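Local structure of agglutinin (Rhizoctonia solani, 4G9M) at residues V110-E115 with I125-N130. The protein is a carbohydrate-binding fungal lectin of the ricin-type beta-trefoil family that assembles as a domain-swapped dimer. Residues are numbered along the deposited sequence; the frame is centred on the assembly and turned at random.
Sequences VLDLKE and IYYNNN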
ATOM      1  N   VAL B 110      -3.094  -2.223 -12.618  1.00 16.06           N
ATOM      2  CA  VAL B 110      -1.940  -2.735 -11.883  1.00 16.11           C
ATOM      3  C   VAL B 110      -0.991  -3.514 -12.791  1.00 21.32           C
ATOM      4  O   VAL B 110      -1.387  -3.957 -13.867  1.00 17.26           O
ATOM      5  CB  VAL B 110      -2.355  -3.652 -10.707  1.00 19.98           C
ATOM      6  CG1 VAL B 110      -3.050  -2.838  -9.597  1.00 17.76           C
ATOM      7  CG2 VAL B 110      -3.218  -4.809 -11.184  1.00 16.10           C
ATOM      8  N   LEU B 111       0.251  -3.689 -12.337  1.00 18.78           N
ATOM      9  CA  LEU B 111       1.219  -4.540 -13.020  1.00 17.22           C
ATOM     10  C   LEU B 111       0.763  -5.985 -12.925  1.00 21.74           C
ATOM     11  O   LEU B 111       0.484  -6.492 -11.837  1.00 19.13           O
ATOM     12  CB  LEU B 111       2.618  -4.400 -12.411  1.00 17.26           C
ATOM     13  CG  LEU B 111       3.561  -3.398 -13.090  1.00 21.00           C
ATOM     14  CD1 LEU B 111       2.930  -2.042 -13.194  1.00 21.78           C
ATOM     15  CD2 LEU B 111       4.891  -3.318 -12.350  1.00 19.23           C
ATOM     16  N   ASP B 112       0.727  -6.648 -14.069  1.00 16.44           N
ATOM     17  CA  ASP B 112       0.096  -7.962 -14.184  1.00 16.58           C
ATOM     18  C   ASP B 112       1.024  -8.912 -14.932  1.00 21.27           C
ATOM     19  O   ASP B 112       1.434  -8.628 -16.045  1.00 18.68           O
ATOM     20  CB  ASP B 112      -1.237  -7.776 -14.935  1.00 16.61           C
ATOM     21  CG  ASP B 112      -1.983  -9.068 -15.179  1.00 22.57           C
ATOM     22  OD1 ASP B 112      -1.404 -10.039 -15.713  1.00 22.43           O
ATOM     23  OD2 ASP B 112      -3.196  -9.098 -14.882  1.00 21.62           O
ATOM     24  N   LEU B 113       1.365 -10.046 -14.330  1.00 19.53           N
ATOM     25  CA  LEU B 113       2.087 -11.072 -15.077  1.00 17.53           C
ATOM     26  C   LEU B 113       1.065 -11.853 -15.906  1.00 17.90           C
ATOM     27  O   LEU B 113       0.277 -12.639 -15.373  1.00 20.29           O
ATOM     28  CB  LEU B 113       2.886 -11.990 -14.135  1.00 18.75           C
ATOM     29  CG  LEU B 113       3.804 -13.026 -14.803  1.00 22.59           C
ATOM     30  CD1 LEU B 113       4.777 -12.370 -15.784  1.00 21.10           C
ATOM     31  CD2 LEU B 113       4.582 -13.781 -13.745  1.00 21.08           C
ATOM     32  N   LYS B 114       1.088 -11.617 -17.215  1.00 19.40           N
ATOM     33  CA  LYS B 114       0.034 -12.049 -18.130  1.00 21.17           C
ATOM     34  C   LYS B 114      -0.401 -13.511 -17.962  1.00 23.65           C
ATOM     35  O   LYS B 114       0.402 -14.430 -18.122  1.00 19.99           O
ATOM     36  CB  LYS B 114       0.487 -11.799 -19.577  1.00 20.11           C
ATOM     37  CG  LYS B 114      -0.569 -12.054 -20.657  1.00 21.69           C
ATOM     38  CD  LYS B 114       0.061 -11.850 -22.026  1.00 28.58           C
ATOM     39  CE  LYS B 114      -0.922 -12.062 -23.157  1.00 31.47           C
ATOM     40  NZ  LYS B 114      -0.206 -12.043 -24.471  1.00 32.31           N
ATOM     41  N   GLU B 115      -1.672 -13.697 -17.609  1.00 19.48           N
ATOM     42  CA  GLU B 115      -2.306 -15.019 -17.598  1.00 19.00           C
ATOM     43  C   GLU B 115      -1.622 -15.971 -16.606  1.00 20.07           C
ATOM     44  O   GLU B 115      -1.655 -17.192 -16.774  1.00 23.88           O
ATOM     45  CB  GLU B 115      -2.354 -15.608 -19.020  1.00 22.71           C
ATOM     46  CG  GLU B 115      -3.329 -14.865 -19.959  1.00 21.16           C
ATOM     47  CD  GLU B 115      -3.151 -15.215 -21.427  1.00 31.33           C
ATOM     48  OE1 GLU B 115      -2.118 -15.819 -21.794  1.00 37.30           O
ATOM     49  OE2 GLU B 115      -4.047 -14.858 -22.222  1.00 29.88           O
ATOM     50  N   ILE B 125       2.042  -6.684 -18.026  1.00 15.99           N
ATOM     51  CA  ILE B 125       1.167  -5.759 -18.739  1.00 16.69           C
ATOM     52  C   ILE B 125       0.413  -4.917 -17.714  1.00 16.34           C
ATOM     53  O   ILE B 125       0.331  -5.295 -16.547  1.00 18.23           O
ATOM     54  CB  ILE B 125       0.133  -6.517 -19.604  1.00 21.85           C
ATOM     55  CG1 ILE B 125      -0.630  -7.555 -18.765  1.00 21.17           C
ATOM     56  CG2 ILE B 125       0.814  -7.209 -20.795  1.00 19.87           C
ATOM     57  CD1 ILE B 125      -1.833  -8.194 -19.493  1.00 16.81           C
ATOM     58  N   TYR B 126      -0.121  -3.774 -18.140  1.00 15.92           N
ATOM     59  CA  TYR B 126      -1.100  -3.057 -17.308  1.00 13.90           C
ATOM     60  C   TYR B 126      -2.417  -3.775 -17.469  1.00 15.37           C
ATOM     61  O   TYR B 126      -2.769  -4.180 -18.584  1.00 18.81           O
ATOM     62  CB  TYR B 126      -1.233  -1.574 -17.721  1.00 17.81           C
ATOM     63  CG  TYR B 126       0.027  -0.823 -17.377  1.00 13.55           C
ATOM     64  CD1 TYR B 126       0.264  -0.391 -16.087  1.00 15.65           C
ATOM     65  CD2 TYR B 126       1.013  -0.616 -18.327  1.00 16.59           C
ATOM     66  CE1 TYR B 126       1.461   0.251 -15.750  1.00 19.07           C
ATOM     67  CE2 TYR B 126       2.216   0.033 -17.991  1.00 15.85           C
ATOM     68  CZ  TYR B 126       2.425   0.453 -16.716  1.00 17.50           C
ATOM     69  OH  TYR B 126       3.622   1.079 -16.380  1.00 20.61           O
ATOM     70  N   TYR B 127      -3.153  -3.961 -16.380  1.00 17.95           N
ATOM     71  CA  TYR B 127      -4.424  -4.687 -16.490  1.00 16.86           C
ATOM     72  C   TYR B 127      -5.317  -4.318 -15.327  1.00 15.56           C
ATOM     73  O   TYR B 127      -4.836  -4.026 -14.238  1.00 18.45           O
ATOM     74  CB  TYR B 127      -4.170  -6.190 -16.468  1.00 18.34           C
ATOM     75  CG  TYR B 127      -5.165  -7.106 -17.175  1.00 15.96           C
ATOM     76  CD1 TYR B 127      -5.391  -7.025 -18.558  1.00 16.88           C
ATOM     77  CD2 TYR B 127      -5.799  -8.125 -16.476  1.00 20.64           C
ATOM     78  CE1 TYR B 127      -6.253  -7.909 -19.202  1.00 16.24           C
ATOM     79  CE2 TYR B 127      -6.663  -9.018 -17.118  1.00 17.49           C
ATOM     80  CZ  TYR B 127      -6.893  -8.901 -18.474  1.00 14.07           C
ATOM     81  OH  TYR B 127      -7.725  -9.801 -19.098  1.00 18.60           O
ATOM     82  N   ASN B 128      -6.621  -4.351 -15.555  1.00 18.01           N
ATOM     83  CA  ASN B 128      -7.590  -4.029 -14.507  1.00 16.33           C
ATOM     84  C   ASN B 128      -7.312  -4.832 -13.248  1.00 18.02           C
ATOM     85  O   ASN B 128      -7.099  -6.043 -13.318  1.00 19.34           O
ATOM     86  CB  ASN B 128      -9.009  -4.325 -15.012  1.00 18.57           C
ATOM     87  CG  ASN B 128     -10.076  -3.803 -14.076  1.00 21.97           C
ATOM     88  OD1 ASN B 128     -10.364  -2.610 -14.059  1.00 25.13           O
ATOM     89  ND2 ASN B 128     -10.675  -4.695 -13.297  1.00 22.57           N
ATOM     90  N   ASN B 129      -7.304  -4.157 -12.104  1.00 19.59           N
ATOM     91  CA  ASN B 129      -6.990  -4.811 -10.846  1.00 20.63           C
ATOM     92  C   ASN B 129      -8.164  -5.682 -10.440  1.00 18.99           C
ATOM     93  O   ASN B 129      -9.224  -5.185 -10.054  1.00 27.07           O
ATOM     94  CB  ASN B 129      -6.670  -3.781  -9.749  1.00 21.25           C
ATOM     95  CG  ASN B 129      -6.123  -4.420  -8.480  1.00 19.80           C
ATOM     96  OD1 ASN B 129      -5.854  -5.622  -8.439  1.00 21.87           O
ATOM     97  ND2 ASN B 129      -5.941  -3.605  -7.430  1.00 21.41           N
ATOM     98  N   ASN B 130      -7.957  -6.991 -10.526  1.00 18.54           N
ATOM     99  CA  ASN B 130      -8.946  -7.968 -10.092  1.00 19.01           C
ATOM    100  C   ASN B 130      -8.489  -8.663  -8.824  1.00 19.97           C
ATOM    101  O   ASN B 130      -9.163  -9.571  -8.328  1.00 24.39           O
ATOM    102  CB  ASN B 130      -9.143  -9.006 -11.182  1.00 16.59           C
ATOM    103  CG  ASN B 130      -9.636  -8.386 -12.476  1.00 20.79           C
ATOM    104  OD1 ASN B 130     -10.536  -7.547 -12.454  1.00 17.62           O
ATOM    105  ND2 ASN B 130      -9.014  -8.750 -13.598  1.00 18.32           N
TER
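The Asp-112 side chain runs alongside those of Ile-125 and Tyr-127 on one face of an antiparallel beta hairpin. CG of Asp-112 is anti to the backbone N (chi1 178°) and lies next to Tyr-127; from it OD2 comes 3.2 Å from Tyr-127 CD2 and 3.5 Å from Tyr-127 CB, and the carboxylate and ring planes stand 76° apart. This buried OD2 makes no hydrogen bond to the tyrosine and is satisfied instead by Gln-135 NE2. Ile-125 CG1 reaches Asp-112 CB at 3.9 Å. On the other face Leu-111 and Tyr-126 run alongside each other, Leu-111 CD1 meeting Tyr-126 CE1 at 3.7 Å, while the Tyr-126 hydroxyl is hydrogen-bonded to Gly-70 O. The Val-110 side chain passes at a slant to that of Asn-129, Val-110 CG1 packing 3.6 Å from Asn-129 CG; ND2 of this amide donates to Asn-56 OD1 of the second subunit, tying this end of the hairpin to the dimer partner. Backbone hydrogen bonds pair Val-110 with Tyr-127 and Asp-112 with Ile-125 in both directions, the straightest being Val-110 N to Tyr-127 O (3.0 Å, 175°). Within the beta-trefoil, strand 122-128 also pairs antiparallel with strand 32-37, and Leu-111 and Tyr-126 both pack on Val-81 of strand 81-84.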